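Local coordinates for prenyltransference for protein (Lavandula lanata, PDB 5HC8) that is a lavandulyl diphosphate synthase, a prenyltransferase that probably joins two dimethylallyl diphosphate units head to middle, at residues A17-G22 against S201-W206. Residues are numbered along the deposited sequence; the frame is centred on the assembly and turned at random.
Sequences AIIIDG and SNFFLW. With MG (magnesium ion), chain B; PIS (trihydrogen thiodiphosphate), chain C; ISY (3-methylbut-3-enylsulfanyl(phosphonooxy)phosphinic acid), chain F.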
# COMPACT_ATOMS: atom_id res chain seq x y z
N ALA A 17 -5.40 9.79 -7.33
CA ALA A 17 -5.14 10.33 -6.02
C ALA A 17 -3.79 10.92 -5.95
O ALA A 17 -2.85 10.38 -6.50
CB ALA A 17 -5.28 9.25 -4.91
N ILE A 18 -3.68 12.00 -5.19
CA ILE A 18 -2.45 12.72 -5.05
C ILE A 18 -1.97 12.93 -3.63
O ILE A 18 -2.72 13.40 -2.78
CB ILE A 18 -2.57 14.15 -5.67
CG1 ILE A 18 -2.98 14.03 -7.16
CG2 ILE A 18 -1.26 14.88 -5.56
CD1 ILE A 18 -3.14 15.37 -7.88
N ILE A 19 -0.74 12.52 -3.36
CA ILE A 19 -0.05 12.83 -2.10
C ILE A 19 0.82 14.05 -2.26
O ILE A 19 1.83 14.03 -2.96
CB ILE A 19 0.81 11.61 -1.65
CG1 ILE A 19 -0.07 10.39 -1.40
CG2 ILE A 19 1.63 11.90 -0.41
CD1 ILE A 19 0.70 9.15 -1.01
N ILE A 20 0.46 15.14 -1.57
CA ILE A 20 1.21 16.39 -1.61
C ILE A 20 2.31 16.36 -0.58
O ILE A 20 2.16 15.82 0.54
CB ILE A 20 0.24 17.64 -1.45
CG1 ILE A 20 -0.41 17.68 -0.08
CG2 ILE A 20 -0.88 17.61 -2.51
CD1 ILE A 20 -1.48 18.73 0.06
N ASP A 21 3.46 16.89 -0.97
CA ASP A 21 4.64 16.82 -0.15
C ASP A 21 5.68 17.81 -0.67
O ASP A 21 5.60 18.25 -1.83
CB ASP A 21 5.17 15.37 -0.16
CG ASP A 21 6.03 15.03 1.07
OD1 ASP A 21 5.77 15.68 2.08
OD2 ASP A 21 6.98 14.20 0.97
N GLY A 22 6.69 18.09 0.14
CA GLY A 22 7.86 18.85 -0.33
C GLY A 22 7.70 20.34 -0.08
O GLY A 22 8.49 21.14 -0.56
N SER A 201 3.16 6.72 3.56
CA SER A 201 2.94 7.58 4.73
C SER A 201 1.56 7.52 5.38
O SER A 201 1.05 8.50 5.92
CB SER A 201 3.30 9.05 4.43
OG SER A 201 4.58 9.11 3.84
N ASN A 202 0.96 6.34 5.34
CA ASN A 202 -0.30 6.01 5.97
C ASN A 202 -1.47 6.70 5.26
O ASN A 202 -2.51 7.08 5.85
CB ASN A 202 -0.27 6.17 7.51
CG ASN A 202 -1.52 5.66 8.16
OD1 ASN A 202 -2.03 4.60 7.80
ND2 ASN A 202 -2.06 6.43 9.07
N PHE A 203 -1.31 6.86 3.93
CA PHE A 203 -2.48 7.11 3.09
C PHE A 203 -3.32 5.84 2.94
O PHE A 203 -3.25 4.88 3.76
CB PHE A 203 -2.02 7.73 1.74
CG PHE A 203 -3.10 8.33 0.86
CD1 PHE A 203 -4.19 9.07 1.34
CD2 PHE A 203 -2.93 8.25 -0.53
CE1 PHE A 203 -5.14 9.59 0.52
CE2 PHE A 203 -3.90 8.80 -1.39
CZ PHE A 203 -4.99 9.51 -0.87
N PHE A 204 -4.18 5.79 1.90
CA PHE A 204 -4.85 4.56 1.59
C PHE A 204 -3.96 3.34 1.66
O PHE A 204 -2.81 3.32 1.17
CB PHE A 204 -5.41 4.57 0.11
CG PHE A 204 -6.46 5.59 -0.21
CD1 PHE A 204 -7.48 5.92 0.65
CD2 PHE A 204 -6.46 6.21 -1.47
CE1 PHE A 204 -8.41 6.86 0.32
CE2 PHE A 204 -7.45 7.16 -1.83
CZ PHE A 204 -8.45 7.48 -0.94
N LEU A 205 -4.52 2.25 2.17
CA LEU A 205 -3.84 0.99 2.20
C LEU A 205 -4.77 -0.03 1.55
O LEU A 205 -4.41 -0.58 0.53
CB LEU A 205 -3.49 0.56 3.66
CG LEU A 205 -2.51 1.55 4.35
CD1 LEU A 205 -2.34 1.10 5.82
CD2 LEU A 205 -1.19 1.62 3.69
N TRP A 206 -5.97 -0.30 2.13
CA TRP A 206 -6.93 -1.20 1.53
C TRP A 206 -7.16 -0.86 0.03
O TRP A 206 -7.32 -1.78 -0.80
CB TRP A 206 -8.26 -1.13 2.26
CG TRP A 206 -9.37 -1.84 1.56
CD1 TRP A 206 -10.11 -1.39 0.51
CD2 TRP A 206 -9.79 -3.19 1.82
NE1 TRP A 206 -11.01 -2.36 0.13
CE2 TRP A 206 -10.82 -3.49 0.91
CE3 TRP A 206 -9.45 -4.15 2.76
CZ2 TRP A 206 -11.49 -4.72 0.93
CZ3 TRP A 206 -10.02 -5.38 2.71
CH2 TRP A 206 -11.09 -5.64 1.85
MG MG B . 6.75 15.83 3.96
P1 PIS C . 8.29 18.64 3.60
O1 PIS C . 6.95 19.42 4.02
P2 PIS C . 5.43 18.97 3.89
S1 PIS C . 5.47 17.44 4.49
O2 PIS C . 8.02 17.25 2.98
O3 PIS C . 9.08 19.52 2.64
O4 PIS C . 5.16 19.02 2.43
O5 PIS C . 9.01 18.37 4.96
O6 PIS C . 4.61 19.99 4.82
P1 ISY F . 6.33 11.53 5.64
O2 ISY F . 4.86 12.27 5.84
P3 ISY F . 4.35 13.63 5.23
O4 ISY F . 7.01 11.96 4.28
O5 ISY F . 6.27 9.98 5.78
O6 ISY F . 7.17 12.06 6.80
O7 ISY F . 5.46 14.62 5.12
O8 ISY F . 3.04 14.08 6.03
S9 ISY F . 3.85 13.15 3.21
C10 ISY F . 2.22 12.47 3.44
C11 ISY F . 1.37 13.55 2.81
C12 ISY F . 0.14 14.09 3.49
C13 ISY F . -0.64 15.11 2.81
C14 ISY F . -0.17 13.76 4.91
O HOH W 1 7.93 14.24 3.44
O HOH W 2 7.96 16.15 5.81
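Ile19 and Ala17 meet the ring of Phe203 in a buried, wholly apolar contact. Ile19 lays CG1 3.7 Å from Phe203 CD2, and its CD1 reaches the same ring carbon. Ala17 CB sits at the ring edge, 3.8 Å from Phe203 CE2. Phe203 turns CG away from its own N (chi1 -167°), which carries the ring to strand 15-19, flanked in the sheet by 59-65 and 190-193. Trp63 stacks on Phe203, and Phe204 CD2 lies over one face, toward the rim. Segment 201-206 is a loop between parallel strands 190-193 and 212-215 of this cis-prenyltransferase fold.

CG2, the other branch of Ile19, lies 3.6 Å from C11 of the thiolodiphosphate ligand ISY. Cutting Ile19 back to an alanine is likely to leave Phe203 CD2 and the ISY prenyl carbons without their shared neighbour.

Polar groups bind the diphosphates. Asp21 OD1 coordinates magnesium at 2.1 Å, beside ISY O7, PIS O2 and S1, and two waters. Ser201 OG donates to ISY O5 at 2.7 Å. Gly22 N donates to PIS O2. Arg193 joins the two sides, salt-bridged to Asp21 and hydrogen-bonded to Ser201.

The chemistry is consistent with a divided site: Ile19, backed by Phe203, lines the prenyl chain, and magnesium bridges the two diphosphate groups.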